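Local coordinates for DNA mismatch repair protein MUTS (PDB 1EWQ) that recognises mismatched bases in DNA to start their repair, and carries a weak ATPase activity, at residues 11-15 / 16-20; 76-79 / 80-84. One frame throughout, in Å; residues are numbered along the deposited sequence.

In the fold
Both contacts are local, each spanning the first turns of a helix in the MutS domain I region, and both lie near bound DNA. They hold different elements: contact 1 the start of helix 15-26, contact 2 the start of helix 78-87. Their centres are 27 Å apart and they do not touch. Each is only partly buried. In contact 1 the opening turn faces the DNA backbone, giving a backbone amide to a phosphate while prolines and leucines pack round it. Contact 2 is mostly helical hydrogen bonding with light apolar packing, its Phe78 and Ala82 turned to the domain's sheet, and its Tyr81 and Arg76 near the DNA.

Contact 1: residues 11-15 / 16-20; sequences GPLPP and LLQQY. With nucleotides of chain B.
Pro15 O accepts two backbone hydrogen bonds, one from Gln19 N at 3.0 Å and nearly straight (N-H...O 169°), the other from Gln18 N at 2.9 Å. The Gln18 donor stands above the carbonyl plane and is more bent. Gln18 N also reaches Pro14 O, but weakly, so one amide is shared between two carbonyls in this first turn. Toward the DNA, Leu16 N donates a nearly straight hydrogen bond to OP1 of DT15 of chain B, at a short 2.5 Å. Pro15 cannot donate, its nitrogen having no hydrogen, but its ring packs against the same phosphate through CD, 3.0 Å from OP1 of DT15 of chain B. The Leu16 side chain continues this surface, with CD2 lying 3.9 Å from DC14 C4' of chain B.

The packing of the turn is tight. Leu13 CG meets Leu17 CB at 3.4 Å, the two side chains crossing at about a right angle. With its CG beside the backbone N (chi1 -69°), Leu17 lays CD1 alongside the Pro14 ring, 3.5 Å from Pro14 CD. Gln18, bent at chi2, brings NE2 against Leu13 CD2. A serine at Leu13 would probably open a gap beside Leu17 CB and leave the Gln18 amide freer to turn; Leu13 also rests on Phe66.

Pro14 as N-cap and the amide of the first turn directed at a phosphate make this a helix N-terminus binding the DNA backbone, where the helix dipole would be expected to favour the negative charge.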
loop_
_atom_site.group_PDB
_atom_site.type_symbol
_atom_site.label_atom_id
_atom_site.label_comp_id
_atom_site.label_asym_id
_atom_site.label_seq_id
_atom_site.Cartn_x
_atom_site.Cartn_y
_atom_site.Cartn_z
ATOM N N GLY C 11 16.076 -3.607 -40.686
ATOM C CA GLY C 11 16.096 -2.285 -41.287
ATOM C C GLY C 11 16.419 -1.168 -40.315
ATOM O O GLY C 11 16.607 -1.420 -39.124
ATOM N N PRO C 12 16.486 0.087 -40.793
ATOM C CA PRO C 12 16.790 1.260 -39.966
ATOM C C PRO C 12 15.657 1.662 -39.023
ATOM O O PRO C 12 14.658 0.953 -38.891
ATOM C CB PRO C 12 17.090 2.336 -41.004
ATOM C CG PRO C 12 16.141 1.987 -42.103
ATOM C CD PRO C 12 16.304 0.481 -42.204
ATOM N N LEU C 13 15.826 2.809 -38.375
ATOM C CA LEU C 13 14.842 3.334 -37.437
ATOM C C LEU C 13 14.179 4.566 -38.058
ATOM O O LEU C 13 14.861 5.460 -38.562
ATOM C CB LEU C 13 15.549 3.720 -36.131
ATOM C CG LEU C 13 14.750 3.933 -34.844
ATOM C CD1 LEU C 13 14.115 2.620 -34.416
ATOM C CD2 LEU C 13 15.674 4.449 -33.743
ATOM N N PRO C 14 12.841 4.622 -38.056
ATOM C CA PRO C 14 12.169 5.789 -38.637
ATOM C C PRO C 14 12.714 7.073 -38.006
ATOM O O PRO C 14 13.171 7.058 -36.866
ATOM C CB PRO C 14 10.703 5.547 -38.286
ATOM C CG PRO C 14 10.606 4.051 -38.312
ATOM C CD PRO C 14 11.864 3.619 -37.597
ATOM N N PRO C 15 12.682 8.197 -38.741
ATOM C CA PRO C 15 13.180 9.477 -38.226
ATOM C C PRO C 15 12.685 9.830 -36.820
ATOM O O PRO C 15 13.484 10.181 -35.951
ATOM C CB PRO C 15 12.702 10.473 -39.277
ATOM C CG PRO C 15 12.818 9.682 -40.530
ATOM C CD PRO C 15 12.218 8.347 -40.133
ATOM N N LEU C 16 11.372 9.738 -36.606
ATOM C CA LEU C 16 10.773 10.043 -35.305
ATOM C C LEU C 16 11.411 9.208 -34.199
ATOM O O LEU C 16 11.820 9.739 -33.164
ATOM C CB LEU C 16 9.262 9.781 -35.321
ATOM C CG LEU C 16 8.510 10.098 -34.020
ATOM C CD1 LEU C 16 8.591 11.590 -33.737
ATOM C CD2 LEU C 16 7.050 9.659 -34.130
ATOM N N LEU C 17 11.492 7.901 -34.427
ATOM C CA LEU C 17 12.079 7.001 -33.446
ATOM C C LEU C 17 13.541 7.347 -33.173
ATOM O O LEU C 17 14.087 6.997 -32.130
ATOM C CB LEU C 17 11.938 5.550 -33.911
ATOM C CG LEU C 17 10.491 5.046 -33.890
ATOM C CD1 LEU C 17 10.421 3.615 -34.414
ATOM C CD2 LEU C 17 9.955 5.122 -32.460
ATOM N N GLN C 18 14.170 8.041 -34.113
ATOM C CA GLN C 18 15.556 8.452 -33.940
ATOM C C GLN C 18 15.567 9.629 -32.988
ATOM O O GLN C 18 16.247 9.606 -31.967
ATOM C CB GLN C 18 16.171 8.868 -35.276
ATOM C CG GLN C 18 16.988 7.776 -35.937
ATOM C CD GLN C 18 18.187 7.367 -35.106
ATOM O OE1 GLN C 18 19.017 8.201 -34.744
ATOM N NE2 GLN C 18 18.285 6.077 -34.801
ATOM N N GLN C 19 14.800 10.656 -33.337
ATOM C CA GLN C 19 14.683 11.855 -32.523
ATOM C C GLN C 19 14.365 11.416 -31.096
ATOM O O GLN C 19 14.856 12.002 -30.131
ATOM C CB GLN C 19 13.559 12.735 -33.080
ATOM C CG GLN C 19 13.307 14.018 -32.319
ATOM C CD GLN C 19 12.197 14.845 -32.934
ATOM O OE1 GLN C 19 11.072 14.371 -33.090
ATOM N NE2 GLN C 19 12.509 16.088 -33.287
ATOM N N TYR C 20 13.553 10.367 -30.980
ATOM C CA TYR C 20 13.139 9.808 -29.692
ATOM C C TYR C 20 14.282 9.129 -28.934
ATOM O O TYR C 20 14.582 9.477 -27.788
ATOM C CB TYR C 20 12.011 8.793 -29.918
ATOM C CG TYR C 20 11.765 7.852 -28.757
ATOM C CD1 TYR C 20 11.198 8.309 -27.568
ATOM C CD2 TYR C 20 12.113 6.508 -28.845
ATOM C CE1 TYR C 20 10.980 7.445 -26.493
ATOM C CE2 TYR C 20 11.901 5.635 -27.778
ATOM C CZ TYR C 20 11.335 6.111 -26.607
ATOM O OH TYR C 20 11.124 5.252 -25.554
ATOM P P DT B 15 8.892 9.315 -39.289
ATOM O OP1 DT B 15 9.874 8.732 -38.342
ATOM O OP2 DT B 15 9.312 10.402 -40.217
ATOM O "O5'" DT B 15 8.320 8.102 -40.138
ATOM C "C5'" DT B 15 6.994 8.151 -40.635
ATOM C "C4'" DT B 15 6.670 6.887 -41.391
ATOM O "O4'" DT B 15 5.387 7.083 -42.020
ATOM C "C3'" DT B 15 7.634 6.591 -42.532
ATOM O "O3'" DT B 15 7.668 5.178 -42.761
ATOM C "C2'" DT B 15 7.033 7.354 -43.697
ATOM C "C1'" DT B 15 5.539 7.335 -43.408
ATOM N N1 DT B 15 4.848 8.606 -43.688
ATOM C C2 DT B 15 3.549 8.548 -44.140
ATOM O O2 DT B 15 2.953 7.494 -44.332
ATOM N N3 DT B 15 2.963 9.774 -44.355
ATOM C C4 DT B 15 3.533 11.019 -44.167
ATOM O O4 DT B 15 2.876 12.037 -44.394
ATOM C C5 DT B 15 4.902 11.003 -43.696
ATOM C C7 DT B 15 5.600 12.305 -43.457
ATOM C C6 DT B 15 5.485 9.813 -43.491
ATOM P P DC B 14 6.235 15.388 -37.299
ATOM O OP1 DC B 14 7.530 15.613 -36.604
ATOM O OP2 DC B 14 5.846 16.271 -38.431
ATOM O "O5'" DC B 14 6.216 13.863 -37.763
ATOM C "C5'" DC B 14 6.340 12.825 -36.793
ATOM C "C4'" DC B 14 6.189 11.468 -37.436
ATOM O "O4'" DC B 14 4.866 11.329 -38.011
ATOM C "C3'" DC B 14 7.177 11.176 -38.566
ATOM O "O3'" DC B 14 7.607 9.814 -38.465
ATOM C "C2'" DC B 14 6.346 11.391 -39.820
ATOM C "C1'" DC B 14 4.972 10.920 -39.368
ATOM N N1 DC B 14 3.816 11.470 -40.113
ATOM C C2 DC B 14 2.933 10.579 -40.755
ATOM O O2 DC B 14 3.169 9.359 -40.713
ATOM N N3 DC B 14 1.851 11.070 -41.404
ATOM C C4 DC B 14 1.636 12.385 -41.438
ATOM N N4 DC B 14 0.545 12.823 -42.072
ATOM C C5 DC B 14 2.529 13.315 -40.818
ATOM C C6 DC B 14 3.594 12.819 -40.172
#

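Contact 2: residues 76-79 / 80-84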
loop_
_atom_site.group_PDB
_atom_site.type_symbol
_atom_site.label_atom_id
_atom_site.label_comp_id
_atom_site.label_asym_id
_atom_site.label_seq_id
_atom_site.Cartn_x
_atom_site.Cartn_y
_atom_site.Cartn_z
ATOM N N ARG C 76 -3.683 16.027 -22.321
ATOM C CA ARG C 76 -4.756 16.582 -21.500
ATOM C C ARG C 76 -4.591 16.251 -20.020
ATOM O O ARG C 76 -4.663 17.135 -19.168
ATOM C CB ARG C 76 -6.124 16.060 -21.976
ATOM C CG ARG C 76 -6.418 14.599 -21.597
ATOM C CD ARG C 76 -7.824 14.131 -22.012
ATOM N NE ARG C 76 -7.936 13.809 -23.438
ATOM C CZ ARG C 76 -8.041 14.708 -24.415
ATOM N NH1 ARG C 76 -8.053 16.010 -24.136
ATOM N NH2 ARG C 76 -8.136 14.305 -25.679
ATOM N N ALA C 77 -4.371 14.973 -19.728
ATOM C CA ALA C 77 -4.235 14.504 -18.361
ATOM C C ALA C 77 -2.793 14.196 -17.969
ATOM O O ALA C 77 -2.535 13.261 -17.206
ATOM C CB ALA C 77 -5.107 13.269 -18.166
ATOM N N PHE C 78 -1.854 14.989 -18.480
ATOM C CA PHE C 78 -0.438 14.785 -18.180
ATOM C C PHE C 78 -0.130 14.743 -16.681
ATOM O O PHE C 78 0.366 13.740 -16.174
ATOM C CB PHE C 78 0.422 15.874 -18.833
ATOM C CG PHE C 78 1.832 15.916 -18.309
ATOM C CD1 PHE C 78 2.671 14.812 -18.443
ATOM C CD2 PHE C 78 2.305 17.041 -17.638
ATOM C CE1 PHE C 78 3.962 14.827 -17.915
ATOM C CE2 PHE C 78 3.594 17.066 -17.105
ATOM C CZ PHE C 78 4.422 15.955 -17.244
ATOM N N GLU C 79 -0.414 15.838 -15.977
ATOM C CA GLU C 79 -0.133 15.899 -14.545
ATOM C C GLU C 79 -0.743 14.730 -13.768
ATOM O O GLU C 79 -0.084 14.146 -12.911
ATOM C CB GLU C 79 -0.606 17.241 -13.954
ATOM C CG GLU C 79 0.244 18.444 -14.379
ATOM C CD GLU C 79 -0.088 19.713 -13.615
ATOM O OE1 GLU C 79 -0.865 19.639 -12.642
ATOM O OE2 GLU C 79 0.434 20.793 -13.973
ATOM N N ALA C 80 -1.989 14.377 -14.076
ATOM C CA ALA C 80 -2.650 13.277 -13.382
ATOM C C ALA C 80 -1.867 11.983 -13.546
ATOM O O ALA C 80 -1.695 11.235 -12.588
ATOM C CB ALA C 80 -4.077 13.100 -13.903
ATOM N N TYR C 81 -1.402 11.718 -14.765
ATOM C CA TYR C 81 -0.625 10.510 -15.042
ATOM C C TYR C 81 0.742 10.594 -14.368
ATOM O O TYR C 81 1.230 9.616 -13.810
ATOM C CB TYR C 81 -0.436 10.330 -16.551
ATOM C CG TYR C 81 -1.636 9.774 -17.296
ATOM C CD1 TYR C 81 -2.054 8.451 -17.112
ATOM C CD2 TYR C 81 -2.326 10.558 -18.224
ATOM C CE1 TYR C 81 -3.129 7.925 -17.846
ATOM C CE2 TYR C 81 -3.401 10.044 -18.959
ATOM C CZ TYR C 81 -3.793 8.731 -18.773
ATOM O OH TYR C 81 -4.817 8.219 -19.544
ATOM N N ALA C 82 1.362 11.769 -14.424
ATOM C CA ALA C 82 2.672 11.959 -13.808
ATOM C C ALA C 82 2.549 11.721 -12.308
ATOM O O ALA C 82 3.401 11.062 -11.709
ATOM C CB ALA C 82 3.179 13.362 -14.076
ATOM N N GLU C 83 1.485 12.261 -11.713
ATOM C CA GLU C 83 1.239 12.099 -10.282
ATOM C C GLU C 83 1.365 10.619 -9.944
ATOM O O GLU C 83 2.055 10.237 -8.996
ATOM C CB GLU C 83 -0.170 12.597 -9.919
ATOM C CG GLU C 83 -0.517 12.536 -8.423
ATOM C CD GLU C 83 -1.946 12.990 -8.124
ATOM O OE1 GLU C 83 -2.308 14.146 -8.458
ATOM O OE2 GLU C 83 -2.717 12.190 -7.551
ATOM N N ARG C 84 0.709 9.783 -10.744
ATOM C CA ARG C 84 0.748 8.352 -10.512
ATOM C C ARG C 84 2.136 7.774 -10.712
ATOM O O ARG C 84 2.613 7.012 -9.879
ATOM C CB ARG C 84 -0.256 7.630 -11.416
ATOM C CG ARG C 84 -1.692 7.652 -10.896
ATOM C CD ARG C 84 -2.516 6.569 -11.566
ATOM N NE ARG C 84 -2.839 6.905 -12.946
ATOM C CZ ARG C 84 -3.204 6.020 -13.869
ATOM N NH1 ARG C 84 -3.290 4.731 -13.568
ATOM N NH2 ARG C 84 -3.493 6.431 -15.096
#
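Ala82 CB lies over one face of the Phe78 ring, 4.2 Å from Phe78 CE1, a loose apolar contact one helical turn apart. With Phe78 CG anti to its own amide nitrogen (chi1 166°), the ring is placed so that this face meets the alanine methyl, CE1 being its nearest ring atom. Both residues also pack on Leu116 of strand 110-116 and on strand 92-97, through Val94 and Leu92, so this side of the helix is laid on the sheet.

A second apolar pair lies further round the helix. Ala77 CB touches the Tyr81 ring at CE2, 3.7 Å away, and stands 4.4 Å from Ala80 CB. Tyr81 has its CG beside the backbone N (chi1 -78°), which swings the ring back along the helix toward its start, where Phe78 N comes up to the ring edge near its plane. Outside this turn Tyr81 packs on Leu54, Leu56 and a DNA phosphate, while Arg76 lies on a sugar of the DNA.

The backbone ties these turns together. Ala82 N donates to Phe78 O at 2.8 Å, and Glu83 N to Glu79 O at 2.7 Å, both nearly in line with the acceptor carbonyl. Tyr81 N donates to Ala77 O at 3.1 Å, although the place of that oxygen is less certain. At the polar rim Glu79 extends outward, and its OE1 is hydrogen-bonded to Ser125 OG.

Ala77 is the N-cap of helix 78-87. This helix joins the parallel strands 67-74 and 92-97 of one mixed sheet, with strands 39-43 and 31-36 lying between them, a beta-alpha-beta crossover within domain I, the mismatch-binding domain in the MutS family.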